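PDB 4B7O: iron-regulated outer membrane protein from Neisseria meningitidis, which imports iron across the outer membrane as a TonB-dependent transporter, probably taking it up as a siderophore complex. Local coordinates for residues 77-81 with 706-710; 334-340 with 354-360; 345-350 with 517-523. One frame throughout, in Å; residues are numbered along the deposited sequence.

Contact 1: 77-81 with 706-710; sequences KDEST and NVNLS
This is a plug-to-barrel contact of a TonB-dependent transporter: the type I beta turn from Lys77 to Ser80, with Thr81 after it, meets barrel strand 705-712 through Asn706 and Asn708. Three alternate residues of the strand, Asn706, Asn708 and Ser710, send their CB bonds toward the plug. Asn708 carries the polar link. Its ND2 donates to the backbone O of Asp78 at 3.0 Å, with an N-H...O angle of 156°. The donor is tilted from the carbonyl plane of Asp78. The same ND2 gives its other proton to a water, 2.8 Å from ND2, and that water donates to Ser80 O. One amide nitrogen thus holds Asp78 O directly and Ser80 O through the water. With CG beside the backbone N (chi1 -50°), the amide of Asn708 reaches across to the turn. Its OD1 takes a bond from Asn696 ND2 of the next strand, which helps to fix which way round the amide sits. Asn706, two residues earlier on the strand, packs against Asp78 and Glu79. Its ND2 lies 3.2 Å from Asp78 CB, and the side chains of Asn706 and Asp78 cross at about a right angle. Its OD1 comes 4.0 Å from Glu79 CG, while Asn696 and Lys698 bond to that oxygen. Both acids of the turn find their charge partners on the barrel: Asp78 pairs with Arg188, and Glu79 with Lys698 and Arg646. Thr81 O accepts from Arg738. Strand 705-712 is hydrogen-bonded between strands 684-697 and 736-744, while helix 85-88 packs on Lys77 and Ser80 of the plug.

Contact 2: 334-340 with 354-360; sequences EKKRYSA and PNHTRIT
This is an antiparallel pairing of neighbouring barrel strands, at the ends joined by the loop from 340 to 354. The axes of strands 334-339 and 355-360 approach to 4.7 Å, at 171°. Six backbone bonds tie them, two in each hydrogen-bonded pair: Lys335 with Ile359, Arg337 with Thr357, and Ser339 with Asn355. The bond from Arg337 N to Thr357 O, for example, is 2.8 Å. The face bearing Glu334, Lys336 and Tyr338 is polar and aromatic. There Thr360 OG1 donates to Glu334 OE1 at 2.5 Å, a distance that is very short in the model. Glu334 bends at chi2 (-101°), which brings its carboxylate back beside Thr360. The same OE1 makes a long salt bridge of 3.9 Å to Arg358 NE, at the edge of the guanidinium. Lys336 and Arg358 run side by side and touch through their CG atoms. Tyr338 leans against His356, with CD1 over one face of the imidazole, 3.4 Å from NE2. The pair is oblique, the ring planes 52° apart. Tyr338 CE1 also meets Pro354 CB at 3.8 Å. His356 ND1 bonds to Gln392. On the other face, Asp342 gathers the polar ends: it forms a salt bridge with Arg337 and hydrogen bonds with Ser339 and Asn355. Such a beta hairpin, two neighbouring antiparallel strands and their connecting loop, is what the TonB-dependent receptor barrel is built from.

Contact 3: 345-350 with 517-523; sequences NGYAGN and LQTHGKR
Asn345 begins the first segment by bracing its own loop: its OD1 accepts from Ala348 N, an Asx motif, and its ND2 touches Leu517. Gly346 opens a type I turn that ends at Gly349. Its carbonyl carbon lies over one face of the Arg523 guanidinium, 3.9 Å from NH2. Tyr347 has the largest part in the contact. Arg523 makes an off-centre cation-pi contact with its ring, CZ 4.5 Å from the centroid, and the guanidinium is steeply inclined to the ring at 71°. Gln518 lies alongside, its amide at the ring edge. The backbone O of Tyr347 accepts from His520 NE2 at 2.9 Å, close to the imidazole plane, though the bond is bent at 138°. Lys522 N donates to ND1 of the same ring, helping to fix its rotation. Ala348 packs its CB on Leu517 CD1 at 3.5 Å. Gly349 has a positive phi (97°) that suits glycine, and its O accepts from Lys522 NZ at 2.8 Å, from above the carbonyl plane. Asn350 adds OD1 as a second acceptor for NZ, while its ND2 bonds to Lys343 O. Tyr347 also meets the ring of His133, and Leu517 bonds through its backbone to Ile130, both in the plug. Two loops between barrel strands thus dock on each other and on the plug; long interstrand loops are a feature of TonB-dependent transporters.

How the contacts relate
Contact 1 lies far from the others, about 20 Å from contact 2 and 30 Å from contact 3 between nearest atoms. It joins plug to barrel, whereas contacts 2 and 3 join parts of the barrel and its loops. Each is partly buried, but exposed residues take part in contacts 2 and 3 and not in contact 1. Contact 2 rests on regular backbone bonds between strands. Contact 1 depends on asparagine amides and water, and contact 3 on lysine, histidine and arginine reaching backbone or ring. Contacts 2 and 3 touch: Leu517 packs on Arg337 and Thr357, and segment 345-350 belongs to the loop joining the strands of contact 2.

Contact 1: 77-81 with 706-710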
loop_
_atom_site.group_PDB
_atom_site.type_symbol
_atom_site.label_atom_id
_atom_site.label_comp_id
_atom_site.label_asym_id
_atom_site.label_seq_id
_atom_site.Cartn_x
_atom_site.Cartn_y
_atom_site.Cartn_z
ATOM N N LYS A 77 -10.409 12.944 -8.097
ATOM C CA LYS A 77 -9.866 12.033 -9.075
ATOM C C LYS A 77 -10.442 12.279 -10.499
ATOM O O LYS A 77 -9.736 12.214 -11.480
ATOM C CB LYS A 77 -10.165 10.643 -8.586
ATOM C CG LYS A 77 -9.184 9.597 -9.020
ATOM C CD LYS A 77 -9.266 8.440 -8.060
ATOM C CE LYS A 77 -10.714 8.071 -7.735
ATOM N NZ LYS A 77 -11.373 7.397 -8.896
ATOM N N ASP A 78 -11.704 12.658 -10.592
ATOM C CA ASP A 78 -12.296 12.934 -11.846
ATOM C C ASP A 78 -11.634 14.117 -12.516
ATOM O O ASP A 78 -11.734 14.283 -13.698
ATOM C CB ASP A 78 -13.793 13.215 -11.653
ATOM C CG ASP A 78 -14.614 11.940 -11.497
ATOM O OD1 ASP A 78 -14.047 10.861 -11.695
ATOM O OD2 ASP A 78 -15.810 11.999 -11.148
ATOM N N GLU A 79 -10.952 14.946 -11.759
ATOM C CA GLU A 79 -10.330 16.152 -12.315
ATOM C C GLU A 79 -8.909 15.902 -12.644
ATOM O O GLU A 79 -8.222 16.782 -13.054
ATOM C CB GLU A 79 -10.432 17.319 -11.308
ATOM C CG GLU A 79 -11.891 17.635 -10.983
ATOM C CD GLU A 79 -12.025 18.854 -10.094
ATOM O OE1 GLU A 79 -11.057 19.634 -10.043
ATOM O OE2 GLU A 79 -13.083 19.049 -9.447
ATOM N N SER A 80 -8.438 14.699 -12.405
ATOM C CA SER A 80 -7.027 14.392 -12.574
ATOM C C SER A 80 -6.800 13.451 -13.763
ATOM O O SER A 80 -7.701 12.764 -14.268
ATOM C CB SER A 80 -6.523 13.741 -11.292
ATOM O OG SER A 80 -5.293 13.056 -11.444
ATOM N N THR A 81 -5.567 13.378 -14.183
ATOM C CA THR A 81 -5.243 12.605 -15.344
ATOM C C THR A 81 -4.555 11.266 -14.957
ATOM O O THR A 81 -4.336 10.383 -15.786
ATOM C CB THR A 81 -4.435 13.513 -16.198
ATOM O OG1 THR A 81 -4.818 13.320 -17.553
ATOM C CG2 THR A 81 -2.980 13.358 -15.947
ATOM N N ASN A 706 -15.842 16.018 -17.052
ATOM C CA ASN A 706 -14.493 16.595 -16.950
ATOM C C ASN A 706 -13.629 16.348 -18.186
ATOM O O ASN A 706 -13.583 15.219 -18.741
ATOM C CB ASN A 706 -13.757 15.986 -15.775
ATOM C CG ASN A 706 -14.418 16.298 -14.461
ATOM O OD1 ASN A 706 -14.472 17.449 -14.042
ATOM N ND2 ASN A 706 -14.879 15.275 -13.783
ATOM N N VAL A 707 -12.900 17.380 -18.593
ATOM C CA VAL A 707 -11.919 17.221 -19.644
ATOM C C VAL A 707 -10.583 17.576 -19.056
ATOM O O VAL A 707 -10.369 18.708 -18.663
ATOM C CB VAL A 707 -12.244 18.147 -20.811
ATOM C CG1 VAL A 707 -11.304 17.864 -21.987
ATOM C CG2 VAL A 707 -13.704 17.928 -21.234
ATOM N N ASN A 708 -9.685 16.612 -18.937
ATOM C CA ASN A 708 -8.440 16.941 -18.276
ATOM C C ASN A 708 -7.277 16.814 -19.163
ATOM O O ASN A 708 -7.231 15.921 -20.026
ATOM C CB ASN A 708 -8.207 16.070 -17.069
ATOM C CG ASN A 708 -9.392 16.027 -16.173
ATOM O OD1 ASN A 708 -9.804 17.039 -15.646
ATOM N ND2 ASN A 708 -9.946 14.838 -15.993
ATOM N N LEU A 709 -6.322 17.689 -18.918
ATOM C CA LEU A 709 -5.116 17.704 -19.677
ATOM C C LEU A 709 -3.969 17.944 -18.766
ATOM O O LEU A 709 -4.004 18.855 -17.948
ATOM C CB LEU A 709 -5.191 18.833 -20.686
ATOM C CG LEU A 709 -4.032 19.255 -21.583
ATOM C CD1 LEU A 709 -3.207 18.139 -22.186
ATOM C CD2 LEU A 709 -4.660 20.063 -22.718
ATOM N N SER A 710 -2.931 17.157 -18.896
ATOM C CA SER A 710 -1.808 17.459 -18.061
ATOM C C SER A 710 -0.539 17.192 -18.829
ATOM O O SER A 710 -0.555 16.456 -19.805
ATOM C CB SER A 710 -1.867 16.639 -16.761
ATOM O OG SER A 710 -1.878 15.269 -17.088
HETATM O O HOH W 1 -15.216 16.633 -10.660
HETATM O O HOH W 2 -8.880 12.346 -16.796
#

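Contact 2: 334-340 with 354-360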
loop_
_atom_site.group_PDB
_atom_site.type_symbol
_atom_site.label_atom_id
_atom_site.label_comp_id
_atom_site.label_asym_id
_atom_site.label_seq_id
_atom_site.Cartn_x
_atom_site.Cartn_y
_atom_site.Cartn_z
ATOM N N GLU A 334 -7.733 -13.042 -3.098
ATOM C CA GLU A 334 -6.868 -13.921 -3.858
ATOM C C GLU A 334 -5.868 -13.103 -4.637
ATOM O O GLU A 334 -6.239 -12.192 -5.344
ATOM C CB GLU A 334 -7.649 -14.833 -4.827
ATOM C CG GLU A 334 -8.786 -15.629 -4.177
ATOM C CD GLU A 334 -8.501 -17.124 -3.853
ATOM O OE1 GLU A 334 -7.310 -17.560 -3.792
ATOM O OE2 GLU A 334 -9.509 -17.864 -3.635
ATOM N N LYS A 335 -4.608 -13.461 -4.497
ATOM C CA LYS A 335 -3.512 -12.927 -5.244
ATOM C C LYS A 335 -3.082 -14.151 -6.107
ATOM O O LYS A 335 -2.873 -15.226 -5.536
ATOM C CB LYS A 335 -2.405 -12.480 -4.257
ATOM C CG LYS A 335 -1.280 -11.584 -4.791
ATOM C CD LYS A 335 -1.458 -10.063 -4.444
ATOM C CE LYS A 335 -0.351 -9.400 -3.545
ATOM N NZ LYS A 335 1.103 -9.235 -3.985
ATOM N N LYS A 336 -2.977 -13.985 -7.444
ATOM C CA LYS A 336 -2.569 -15.030 -8.430
ATOM C C LYS A 336 -1.471 -14.541 -9.337
ATOM O O LYS A 336 -1.526 -13.417 -9.840
ATOM C CB LYS A 336 -3.704 -15.459 -9.357
ATOM C CG LYS A 336 -4.973 -15.923 -8.640
ATOM C CD LYS A 336 -6.101 -16.288 -9.622
ATOM C CE LYS A 336 -7.499 -16.114 -9.010
ATOM N NZ LYS A 336 -8.536 -16.549 -9.997
ATOM N N ARG A 337 -0.462 -15.374 -9.540
ATOM C CA ARG A 337 0.537 -15.104 -10.548
ATOM C C ARG A 337 0.485 -16.245 -11.515
ATOM O O ARG A 337 0.572 -17.424 -11.133
ATOM C CB ARG A 337 1.959 -15.050 -9.975
ATOM C CG ARG A 337 3.043 -14.909 -11.036
ATOM C CD ARG A 337 4.363 -15.015 -10.347
ATOM N NE ARG A 337 5.557 -14.989 -11.204
ATOM C CZ ARG A 337 5.983 -16.002 -11.971
ATOM N NH1 ARG A 337 5.315 -17.177 -12.056
ATOM N NH2 ARG A 337 7.085 -15.814 -12.687
ATOM N N TYR A 338 0.407 -15.891 -12.780
ATOM C CA TYR A 338 0.386 -16.885 -13.821
ATOM C C TYR A 338 1.500 -16.536 -14.767
ATOM O O TYR A 338 1.511 -15.438 -15.367
ATOM C CB TYR A 338 -0.961 -16.874 -14.559
ATOM C CG TYR A 338 -0.875 -17.572 -15.898
ATOM C CD1 TYR A 338 -0.796 -18.967 -15.974
ATOM C CD2 TYR A 338 -0.847 -16.839 -17.094
ATOM C CE1 TYR A 338 -0.692 -19.613 -17.197
ATOM C CE2 TYR A 338 -0.750 -17.472 -18.322
ATOM C CZ TYR A 338 -0.684 -18.859 -18.372
ATOM O OH TYR A 338 -0.600 -19.503 -19.580
ATOM N N SER A 339 2.451 -17.457 -14.894
ATOM C CA SER A 339 3.413 -17.366 -15.986
ATOM C C SER A 339 3.039 -18.332 -17.107
ATOM O O SER A 339 2.591 -19.465 -16.841
ATOM C CB SER A 339 4.778 -17.718 -15.499
ATOM O OG SER A 339 5.695 -17.298 -16.443
ATOM N N ALA A 340 3.194 -17.866 -18.352
ATOM C CA ALA A 340 3.058 -18.711 -19.544
ATOM C C ALA A 340 4.185 -19.751 -19.574
ATOM O O ALA A 340 3.929 -20.913 -19.873
ATOM C CB ALA A 340 3.063 -17.857 -20.812
ATOM N N PRO A 354 3.175 -23.326 -18.368
ATOM C CA PRO A 354 2.387 -22.565 -17.406
ATOM C C PRO A 354 2.781 -22.827 -15.938
ATOM O O PRO A 354 3.008 -23.985 -15.553
ATOM C CB PRO A 354 0.935 -22.993 -17.699
ATOM C CG PRO A 354 0.930 -23.478 -19.102
ATOM C CD PRO A 354 2.325 -24.005 -19.371
ATOM N N ASN A 355 2.893 -21.750 -15.153
ATOM C CA ASN A 355 3.110 -21.845 -13.707
ATOM C C ASN A 355 2.104 -20.971 -12.964
ATOM O O ASN A 355 2.033 -19.801 -13.254
ATOM C CB ASN A 355 4.541 -21.428 -13.350
ATOM C CG ASN A 355 4.903 -21.813 -11.939
ATOM O OD1 ASN A 355 4.211 -22.646 -11.353
ATOM N ND2 ASN A 355 5.987 -21.233 -11.382
ATOM N N HIS A 356 1.334 -21.543 -12.045
ATOM C CA HIS A 356 0.278 -20.850 -11.312
ATOM C C HIS A 356 0.689 -20.800 -9.893
ATOM O O HIS A 356 1.062 -21.819 -9.314
ATOM C CB HIS A 356 -1.059 -21.588 -11.367
ATOM C CG HIS A 356 -1.687 -21.578 -12.721
ATOM N ND1 HIS A 356 -1.182 -22.301 -13.772
ATOM C CD2 HIS A 356 -2.798 -20.875 -13.219
ATOM C CE1 HIS A 356 -1.943 -22.078 -14.873
ATOM N NE2 HIS A 356 -2.917 -21.196 -14.542
ATOM N N THR A 357 0.639 -19.600 -9.315
ATOM C CA THR A 357 0.922 -19.406 -7.901
ATOM C C THR A 357 -0.213 -18.595 -7.288
ATOM O O THR A 357 -0.662 -17.564 -7.863
ATOM C CB THR A 357 2.281 -18.732 -7.670
ATOM O OG1 THR A 357 3.199 -19.124 -8.703
ATOM C CG2 THR A 357 2.854 -19.138 -6.284
ATOM N N ARG A 358 -0.668 -19.060 -6.125
ATOM C CA ARG A 358 -1.823 -18.479 -5.505
ATOM C C ARG A 358 -1.588 -18.142 -4.047
ATOM O O ARG A 358 -0.884 -18.874 -3.353
ATOM C CB ARG A 358 -3.014 -19.450 -5.624
ATOM C CG ARG A 358 -4.242 -18.794 -6.219
ATOM C CD ARG A 358 -5.201 -19.772 -6.882
ATOM N NE ARG A 358 -5.875 -20.587 -5.879
ATOM C CZ ARG A 358 -5.799 -21.917 -5.846
ATOM N NH1 ARG A 358 -5.082 -22.546 -6.767
ATOM N NH2 ARG A 358 -6.428 -22.624 -4.908
ATOM N N ILE A 359 -2.205 -17.060 -3.571
ATOM C CA ILE A 359 -2.217 -16.740 -2.149
ATOM C C ILE A 359 -3.634 -16.413 -1.773
ATOM O O ILE A 359 -4.291 -15.643 -2.443
ATOM C CB ILE A 359 -1.384 -15.520 -1.822
ATOM C CG1 ILE A 359 0.014 -15.629 -2.386
ATOM C CG2 ILE A 359 -1.271 -15.387 -0.309
ATOM C CD1 ILE A 359 0.781 -14.354 -2.155
ATOM N N THR A 360 -4.130 -16.991 -0.712
ATOM C CA THR A 360 -5.546 -16.921 -0.455
ATOM C C THR A 360 -5.629 -16.343 0.928
ATOM O O THR A 360 -4.965 -16.820 1.825
ATOM C CB THR A 360 -6.262 -18.345 -0.509
ATOM O OG1 THR A 360 -6.309 -18.862 -1.844
ATOM C CG2 THR A 360 -7.680 -18.261 -0.075
#

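Contact 3: 345-350 with 517-523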
loop_
_atom_site.group_PDB
_atom_site.type_symbol
_atom_site.label_atom_id
_atom_site.label_comp_id
_atom_site.label_asym_id
_atom_site.label_seq_id
_atom_site.Cartn_x
_atom_site.Cartn_y
_atom_site.Cartn_z
ATOM N N ASN A 345 13.104 -19.004 -15.063
ATOM C CA ASN A 345 12.894 -18.329 -13.820
ATOM C C ASN A 345 13.323 -19.293 -12.718
ATOM O O ASN A 345 12.567 -20.184 -12.393
ATOM C CB ASN A 345 11.385 -17.996 -13.741
ATOM C CG ASN A 345 11.032 -17.052 -12.599
ATOM O OD1 ASN A 345 11.594 -17.142 -11.506
ATOM N ND2 ASN A 345 10.063 -16.171 -12.838
ATOM N N GLY A 346 14.531 -19.159 -12.160
ATOM C CA GLY A 346 14.987 -20.043 -11.032
ATOM C C GLY A 346 14.156 -19.901 -9.746
ATOM O O GLY A 346 13.933 -20.884 -9.017
ATOM N N TYR A 347 13.672 -18.663 -9.491
ATOM C CA TYR A 347 12.865 -18.329 -8.330
ATOM C C TYR A 347 11.609 -19.152 -8.376
ATOM O O TYR A 347 11.209 -19.723 -7.350
ATOM C CB TYR A 347 12.527 -16.809 -8.267
ATOM C CG TYR A 347 13.763 -15.946 -8.087
ATOM C CD1 TYR A 347 14.453 -15.921 -6.862
ATOM C CD2 TYR A 347 14.268 -15.181 -9.139
ATOM C CE1 TYR A 347 15.593 -15.142 -6.692
ATOM C CE2 TYR A 347 15.424 -14.412 -8.989
ATOM C CZ TYR A 347 16.081 -14.401 -7.765
ATOM O OH TYR A 347 17.222 -13.631 -7.597
ATOM N N ALA A 348 10.992 -19.225 -9.556
ATOM C CA ALA A 348 9.757 -20.012 -9.757
ATOM C C ALA A 348 9.998 -21.502 -9.953
ATOM O O ALA A 348 9.035 -22.281 -10.131
ATOM C CB ALA A 348 8.956 -19.462 -10.936
ATOM N N GLY A 349 11.278 -21.892 -9.918
ATOM C CA GLY A 349 11.633 -23.298 -10.007
ATOM C C GLY A 349 12.003 -23.730 -11.415
ATOM O O GLY A 349 12.419 -24.862 -11.615
ATOM N N ASN A 350 11.893 -22.816 -12.383
ATOM C CA ASN A 350 12.129 -23.147 -13.775
ATOM C C ASN A 350 11.065 -24.147 -14.184
ATOM O O ASN A 350 11.338 -25.084 -14.922
ATOM C CB ASN A 350 13.522 -23.794 -13.981
ATOM C CG ASN A 350 14.652 -22.959 -13.420
ATOM O OD1 ASN A 350 15.123 -23.224 -12.321
ATOM N ND2 ASN A 350 15.103 -21.959 -14.170
ATOM N N LEU A 517 6.278 -17.316 -4.484
ATOM C CA LEU A 517 6.817 -17.899 -5.691
ATOM C C LEU A 517 7.985 -18.857 -5.424
ATOM O O LEU A 517 8.455 -19.529 -6.331
ATOM C CB LEU A 517 7.235 -16.815 -6.677
ATOM C CG LEU A 517 7.603 -17.429 -8.029
ATOM C CD1 LEU A 517 6.517 -18.326 -8.646
ATOM C CD2 LEU A 517 8.033 -16.302 -8.951
ATOM N N GLN A 518 8.415 -18.967 -4.174
ATOM C CA GLN A 518 9.541 -19.836 -3.877
ATOM C C GLN A 518 9.117 -20.874 -2.921
ATOM O O GLN A 518 9.918 -21.691 -2.513
ATOM C CB GLN A 518 10.705 -19.060 -3.292
ATOM C CG GLN A 518 11.293 -18.049 -4.229
ATOM C CD GLN A 518 12.777 -17.843 -3.915
ATOM O OE1 GLN A 518 13.650 -18.653 -4.296
ATOM N NE2 GLN A 518 13.075 -16.767 -3.212
ATOM N N THR A 519 7.840 -20.891 -2.598
ATOM C CA THR A 519 7.312 -21.856 -1.659
ATOM C C THR A 519 7.545 -23.355 -2.015
ATOM O O THR A 519 7.659 -24.201 -1.109
ATOM C CB THR A 519 5.835 -21.580 -1.437
ATOM O OG1 THR A 519 5.695 -20.233 -0.948
ATOM C CG2 THR A 519 5.283 -22.546 -0.429
ATOM N N HIS A 520 7.628 -23.667 -3.313
ATOM C CA HIS A 520 7.914 -25.034 -3.799
ATOM C C HIS A 520 9.165 -25.658 -3.223
ATOM O O HIS A 520 9.284 -26.887 -3.181
ATOM C CB HIS A 520 8.009 -25.025 -5.325
ATOM C CG HIS A 520 8.878 -23.925 -5.857
ATOM N ND1 HIS A 520 10.217 -23.938 -5.723
ATOM C CD2 HIS A 520 8.559 -22.744 -6.488
ATOM C CE1 HIS A 520 10.732 -22.837 -6.262
ATOM N NE2 HIS A 520 9.718 -22.101 -6.729
ATOM N N GLY A 521 10.115 -24.818 -2.817
ATOM C CA GLY A 521 11.273 -25.278 -2.061
ATOM C C GLY A 521 12.436 -25.785 -2.878
ATOM O O GLY A 521 13.399 -26.318 -2.340
ATOM N N LYS A 522 12.377 -25.587 -4.179
ATOM C CA LYS A 522 13.471 -25.954 -5.040
ATOM C C LYS A 522 14.789 -25.416 -4.506
ATOM O O LYS A 522 15.859 -26.060 -4.648
ATOM C CB LYS A 522 13.194 -25.453 -6.461
ATOM C CG LYS A 522 14.386 -25.567 -7.413
ATOM C CD LYS A 522 13.933 -25.900 -8.837
ATOM C CE LYS A 522 15.159 -26.243 -9.681
ATOM N NZ LYS A 522 14.854 -26.115 -11.134
ATOM N N ARG A 523 14.714 -24.251 -3.858
ATOM C CA ARG A 523 15.920 -23.563 -3.505
ATOM C C ARG A 523 16.267 -23.799 -2.076
ATOM O O ARG A 523 17.330 -23.385 -1.631
ATOM C CB ARG A 523 15.789 -22.103 -3.789
ATOM C CG ARG A 523 15.930 -21.760 -5.255
ATOM C CD ARG A 523 16.937 -20.617 -5.310
ATOM N NE ARG A 523 17.299 -20.225 -6.669
ATOM C CZ ARG A 523 17.227 -18.981 -7.127
ATOM N NH1 ARG A 523 16.832 -18.011 -6.306
ATOM N NH2 ARG A 523 17.564 -18.714 -8.390
#